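Local coordinates for protein putative hexose oxidase (Nonomuraea sp. ATCC 39727, PDB 5AWV) that probably oxidises a sugar group of teicoplanin-type glycopeptide antibiotics with a covalently held FAD, as a flavoprotein of the berberine-bridge-enzyme type, at residues 45-48 and 54-57; 95-98 and 104-107. One frame throughout, in Å; residues are numbered along the deposited sequence.

Contact 1 (45-48 and 54-57); sequences LKLR and FNGE
In the connection between helix 42-46 and strand 60-63, the last turn of the helix faces the loop 54-57, with Lys-46 bonded to Gly-56. Its NZ donates to Gly-56 O at 2.7 Å, and the C=O...N angle of 174° sets the ammonium almost straight ahead of the carbonyl. Lys-46 leaves the backbone extended, CG anti to the N (chi1 -171°), which runs CG and CD past that carbonyl oxygen, and the bends at chi3 and chi4 bring NZ back onto it. Glu-57 lies across the end of this lysine. Its OE1 makes a long salt bridge to Lys-46 NZ at 3.8 Å and rests at 3.7 Å from Lys-46 CD, while its other oxygen, OE2, has a weak hydrogen bond to Tyr-42 OH one turn back on the helix.

A single water knits the two backbones together. Three N-H donors point at it, Lys-46 NZ at 3.0 Å and Asn-55 ND2 and Gly-56 N both at 3.2 Å; they must share its two lone pairs, so not all can be full bonds. Lys-46 O, at 2.9 Å, is an acceptor within its reach, competing with others for its protons. Besides the water, Asn-55 ND2 lies in van der Waals contact with the methyl CD2 of Leu-47 at 3.7 Å, the two side chains crossing at a slant.

At this surface site, Leu-45 packs on Ile-61 and Leu-63 of strand 60-63, and its O accepts from Arg-87 of strand 84-87. A second subunit adds its Leu-140 against Leu-45 and its Arg-349 against Leu-47.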
loop_
_atom_site.group_PDB
_atom_site.type_symbol
_atom_site.label_atom_id
_atom_site.label_comp_id
_atom_site.label_asym_id
_atom_site.label_seq_id
_atom_site.Cartn_x
_atom_site.Cartn_y
_atom_site.Cartn_z
ATOM N N LEU A 45 -16.795 -9.810 -3.621
ATOM C CA LEU A 45 -16.214 -8.551 -4.017
ATOM C C LEU A 45 -16.480 -7.423 -3.026
ATOM O O LEU A 45 -15.581 -6.609 -2.791
ATOM C CB LEU A 45 -16.610 -8.189 -5.406
ATOM C CG LEU A 45 -16.100 -9.166 -6.459
ATOM C CD1 LEU A 45 -16.714 -8.891 -7.830
ATOM C CD2 LEU A 45 -14.590 -9.086 -6.557
ATOM N N LYS A 46 -17.657 -7.479 -2.387
ATOM C CA LYS A 46 -18.099 -6.474 -1.423
ATOM C C LYS A 46 -17.253 -6.640 -0.182
ATOM O O LYS A 46 -17.076 -5.701 0.617
ATOM C CB LYS A 46 -19.585 -6.723 -1.074
ATOM C CG LYS A 46 -20.286 -5.652 -0.239
ATOM C CD LYS A 46 -21.684 -6.142 0.198
ATOM C CE LYS A 46 -21.621 -6.773 1.529
ATOM N NZ LYS A 46 -21.468 -5.678 2.534
ATOM N N LEU A 47 -16.795 -7.857 0.033
ATOM C CA LEU A 47 -16.139 -8.191 1.318
ATOM C C LEU A 47 -14.666 -8.338 1.197
ATOM O O LEU A 47 -14.030 -8.924 2.053
ATOM C CB LEU A 47 -16.751 -9.464 1.926
ATOM C CG LEU A 47 -18.164 -9.322 2.458
ATOM C CD1 LEU A 47 -18.659 -10.710 2.807
ATOM C CD2 LEU A 47 -18.336 -8.344 3.628
ATOM N N ARG A 48 -14.076 -7.897 0.116
ATOM C CA ARG A 48 -12.639 -8.183 0.055
ATOM C C ARG A 48 -11.714 -7.103 0.596
ATOM O O ARG A 48 -10.531 -7.238 0.529
ATOM C CB ARG A 48 -12.243 -8.600 -1.330
ATOM C CG ARG A 48 -12.168 -7.540 -2.352
ATOM C CD ARG A 48 -11.570 -8.261 -3.566
ATOM N NE ARG A 48 -11.258 -7.275 -4.564
ATOM C CZ ARG A 48 -10.090 -6.635 -4.716
ATOM N NH1 ARG A 48 -9.006 -6.959 -4.037
ATOM N NH2 ARG A 48 -10.021 -5.721 -5.651
ATOM N N PHE A 54 -15.150 -1.917 8.274
ATOM C CA PHE A 54 -15.878 -1.179 7.248
ATOM C C PHE A 54 -16.721 -2.063 6.320
ATOM O O PHE A 54 -16.240 -3.076 5.782
ATOM C CB PHE A 54 -14.875 -0.416 6.390
ATOM C CG PHE A 54 -13.786 0.283 7.169
ATOM C CD1 PHE A 54 -14.120 1.191 8.144
ATOM C CD2 PHE A 54 -12.468 0.078 6.868
ATOM C CE1 PHE A 54 -13.134 1.895 8.840
ATOM C CE2 PHE A 54 -11.475 0.722 7.594
ATOM C CZ PHE A 54 -11.814 1.635 8.576
ATOM N N ASN A 55 -17.939 -1.593 6.032
ATOM C CA ASN A 55 -18.858 -2.288 5.155
ATOM C C ASN A 55 -19.633 -1.319 4.364
ATOM O O ASN A 55 -19.955 -0.253 4.857
ATOM C CB ASN A 55 -19.891 -3.110 5.953
ATOM C CG ASN A 55 -19.254 -4.312 6.557
ATOM O OD1 ASN A 55 -18.908 -4.278 7.729
ATOM N ND2 ASN A 55 -18.948 -5.321 5.741
ATOM N N GLY A 56 -19.924 -1.704 3.160
ATOM C CA GLY A 56 -20.763 -0.953 2.267
ATOM C C GLY A 56 -21.731 -1.886 1.591
ATOM O O GLY A 56 -21.710 -3.105 1.836
ATOM N N GLU A 57 -22.594 -1.306 0.773
ATOM C CA GLU A 57 -23.620 -2.045 0.044
ATOM C C GLU A 57 -23.760 -1.347 -1.323
ATOM O O GLU A 57 -24.678 -0.596 -1.547
ATOM C CB GLU A 57 -24.951 -2.029 0.872
ATOM C CG GLU A 57 -26.067 -2.926 0.335
ATOM C CD GLU A 57 -25.683 -4.419 0.353
ATOM O OE1 GLU A 57 -24.977 -4.812 1.329
ATOM O OE2 GLU A 57 -26.071 -5.166 -0.606
HETATM O O HOH W 1 -18.696 -4.571 2.679
#

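Contact 2 (95-98 and 104-107); sequences DFVD and VIID. With FAD (flavin-adenine dinucleotide), chain M.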
loop_
_atom_site.group_PDB
_atom_site.type_symbol
_atom_site.label_atom_id
_atom_site.label_comp_id
_atom_site.label_asym_id
_atom_site.label_seq_id
_atom_site.Cartn_x
_atom_site.Cartn_y
_atom_site.Cartn_z
ATOM N N ASP A 95 -12.441 3.979 5.699
ATOM C CA ASP A 95 -13.678 3.621 4.957
ATOM C C ASP A 95 -13.806 4.284 3.585
ATOM O O ASP A 95 -14.924 4.545 3.136
ATOM C CB ASP A 95 -14.921 4.008 5.772
ATOM C CG ASP A 95 -15.123 5.521 5.842
ATOM O OD1 ASP A 95 -14.195 6.342 5.455
ATOM O OD2 ASP A 95 -16.234 5.869 6.301
ATOM N N PHE A 96 -12.708 4.473 2.876
ATOM C CA PHE A 96 -12.761 5.215 1.628
ATOM C C PHE A 96 -13.493 4.421 0.547
ATOM O O PHE A 96 -14.091 5.010 -0.359
ATOM C CB PHE A 96 -11.382 5.564 1.108
ATOM C CG PHE A 96 -10.544 6.431 2.012
ATOM C CD1 PHE A 96 -11.058 7.112 3.129
ATOM C CD2 PHE A 96 -9.206 6.627 1.694
ATOM C CE1 PHE A 96 -10.241 7.939 3.880
ATOM C CE2 PHE A 96 -8.394 7.452 2.475
ATOM C CZ PHE A 96 -8.900 8.099 3.590
ATOM N N VAL A 97 -13.457 3.096 0.623
ATOM C CA VAL A 97 -14.120 2.257 -0.342
ATOM C C VAL A 97 -15.378 1.650 0.247
ATOM O O VAL A 97 -16.393 1.614 -0.473
ATOM C CB VAL A 97 -13.183 1.132 -0.839
ATOM C CG1 VAL A 97 -13.843 0.224 -1.863
ATOM C CG2 VAL A 97 -11.900 1.775 -1.409
ATOM N N ASP A 98 -15.300 1.123 1.476
ATOM C CA ASP A 98 -16.380 0.378 2.077
ATOM C C ASP A 98 -17.086 1.311 3.086
ATOM O O ASP A 98 -16.623 1.526 4.207
ATOM C CB ASP A 98 -15.910 -0.864 2.779
ATOM C CG ASP A 98 -15.372 -1.914 1.825
ATOM O OD1 ASP A 98 -16.028 -2.196 0.803
ATOM O OD2 ASP A 98 -14.291 -2.489 2.166
ATOM N N VAL A 104 -20.966 2.620 -6.407
ATOM C CA VAL A 104 -20.296 1.741 -7.327
ATOM C C VAL A 104 -18.863 1.547 -6.891
ATOM O O VAL A 104 -18.161 2.527 -6.632
ATOM C CB VAL A 104 -20.305 2.358 -8.707
ATOM C CG1 VAL A 104 -19.574 1.503 -9.672
ATOM C CG2 VAL A 104 -21.760 2.435 -9.230
ATOM N N ILE A 105 -18.403 0.299 -6.889
ATOM C CA ILE A 105 -16.959 0.026 -6.757
ATOM C C ILE A 105 -16.392 -0.367 -8.103
ATOM O O ILE A 105 -16.927 -1.255 -8.756
ATOM C CB ILE A 105 -16.709 -1.066 -5.693
ATOM C CG1 ILE A 105 -17.206 -0.550 -4.377
ATOM C CG2 ILE A 105 -15.212 -1.406 -5.636
ATOM C CD1 ILE A 105 -17.104 -1.509 -3.228
ATOM N N ILE A 106 -15.388 0.350 -8.599
ATOM C CA ILE A 106 -14.622 -0.130 -9.700
ATOM C C ILE A 106 -13.459 -0.998 -9.122
ATOM O O ILE A 106 -12.521 -0.481 -8.506
ATOM C CB ILE A 106 -14.103 0.994 -10.591
ATOM C CG1 ILE A 106 -15.326 1.792 -11.126
ATOM C CG2 ILE A 106 -13.276 0.431 -11.717
ATOM C CD1 ILE A 106 -14.962 3.023 -11.940
ATOM N N ASP A 107 -13.534 -2.292 -9.406
ATOM C CA ASP A 107 -12.651 -3.276 -8.830
ATOM C C ASP A 107 -11.602 -3.639 -9.867
ATOM O O ASP A 107 -11.937 -4.049 -10.973
ATOM C CB ASP A 107 -13.443 -4.496 -8.363
ATOM C CG ASP A 107 -12.559 -5.517 -7.606
ATOM O OD1 ASP A 107 -11.481 -5.884 -8.149
ATOM O OD2 ASP A 107 -12.929 -5.868 -6.463
HETATM P PA FAD M . -7.482 -0.028 -1.558
HETATM O O1A FAD M . -8.277 -0.138 -0.273
HETATM O O2A FAD M . -7.833 -0.821 -2.730
HETATM O O5B FAD M . -7.343 1.488 -1.986
HETATM C C5B FAD M . -6.918 2.552 -1.067
HETATM C C4B FAD M . -7.349 3.884 -1.595
HETATM O O4B FAD M . -6.773 4.206 -2.866
HETATM C C3B FAD M . -8.862 4.083 -1.781
HETATM O O3B FAD M . -9.305 5.453 -1.620
HETATM C C2B FAD M . -8.987 3.621 -3.200
HETATM O O2B FAD M . -10.177 4.077 -3.752
HETATM C C1B FAD M . -7.763 4.170 -3.856
HETATM N N9A FAD M . -7.390 3.393 -5.014
HETATM C C8A FAD M . -7.157 2.080 -5.140
HETATM N N7A FAD M . -6.747 1.756 -6.386
HETATM C C5A FAD M . -6.689 2.881 -7.085
HETATM C C6A FAD M . -6.399 3.231 -8.492
HETATM N N6A FAD M . -6.077 2.249 -9.328
HETATM N N1A FAD M . -6.451 4.555 -8.827
HETATM C C2A FAD M . -6.815 5.515 -7.927
HETATM N N3A FAD M . -7.139 5.268 -6.628
HETATM C C4A FAD M . -7.130 3.969 -6.212
HETATM N N1 FAD M . 2.043 0.777 3.578
HETATM C C2 FAD M . 3.393 0.967 3.489
HETATM O O2 FAD M . 3.828 1.969 2.879
HETATM N N3 FAD M . 4.278 0.100 4.006
HETATM C C4 FAD M . 3.898 -1.083 4.533
HETATM O O4 FAD M . 4.735 -1.902 4.972
HETATM C C4X FAD M . 2.463 -1.379 4.630
HETATM N N5 FAD M . 1.982 -2.560 5.159
HETATM C C5X FAD M . 0.652 -2.880 5.161
HETATM C C6 FAD M . 0.258 -4.142 5.655
HETATM C C7 FAD M . -1.147 -4.347 5.713
HETATM C C7M FAD M . -1.665 -5.692 6.284
HETATM C C8 FAD M . -2.162 -3.344 5.199
HETATM C C8M FAD M . -3.618 -3.707 5.026
HETATM C C9 FAD M . -1.678 -2.133 4.658
HETATM C C9A FAD M . -0.341 -1.860 4.649
HETATM N N10 FAD M . 0.187 -0.643 4.140
HETATM C C10 FAD M . 1.546 -0.382 4.083
HETATM C "C1'" FAD M . -0.733 0.439 3.656
HETATM C "C2'" FAD M . -0.948 0.410 2.190
HETATM O "O2'" FAD M . 0.191 1.017 1.610
HETATM C "C3'" FAD M . -2.133 1.276 1.978
HETATM O "O3'" FAD M . -3.184 0.676 2.738
HETATM C "C4'" FAD M . -2.503 1.327 0.470
HETATM O "O4'" FAD M . -3.288 2.506 0.276
HETATM C "C5'" FAD M . -3.334 0.114 0.136
HETATM O "O5'" FAD M . -3.589 0.059 -1.281
HETATM P P FAD M . -4.663 -0.952 -1.819
HETATM O O1P FAD M . -4.697 -0.911 -3.268
HETATM O O2P FAD M . -4.515 -2.332 -1.240
HETATM O O3P FAD M . -5.960 -0.376 -1.076
#
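Val-97 and Ile-105 meet methyl to methyl, Val-97 CG1 lying 3.9 Å from Ile-105 CD1, with the two side chains at about a right angle. Val-97 divides its branches between two partners: CG1, anti to the backbone N (chi1 -180°), goes to the strand, and CG2 goes to the cofactor, 3.7 Å from O2B of the FAD adenosine ribose. The preceding residue touches the same sugar. Phe-96 CB is 3.4 Å from FAD O3B, and that hydroxyl sits at the edge of the ring, near its plane, with Phe-96 CD2 at 3.5 Å. Asp-98 OD1 adds a looser touch on Ile-105 CD1 at 4.2 Å.

Around this first shell, the Phe-96 ring stacks with His-517 and packs on Pro-474. Asp-98 OD2 forms a salt bridge with Arg-87, on which the side chains of Val-97 and Ile-105 both rest. Strand 104-107 is held between strands 60-63 and 84-87 by backbone hydrogen bonds, among them Ile-105 to His-62 and Ile-106 to Ala-85, which sets the height of Ile-105 in the sheet; its own torsions carry CD1 to Val-97.

All three residues that touch across the contact are buried, and what joins the loop to the strand is van der Waals packing. Phe-96 and Val-97 likewise meet the ribose through carbon atoms, and hydrogen bonds to the cofactor are made by residues such as Ser-88, through OG, and Tyr-470, through OH.

Contact 1 is a surface contact of polar groups around one water, contact 2 a buried one of aliphatic side chains beside the FAD ribose; their centres lie 8 Å apart. A salt bridge joins them directly: Arg-48 NE to Asp-107 OD2, 2.9 Å, tying the residues after helix 42-46 to the strand of contact 2. Phe-54 CB packs on Asp-98 O at 3.4 Å, linking the two loops. Both share a background in the same mixed sheet, since segments 45-48 and 104-107 each lean on strand 60-63, and Arg-87 reaches both contacts. The charged lysine and a bound water mark the surface contact, apolar packing the buried one.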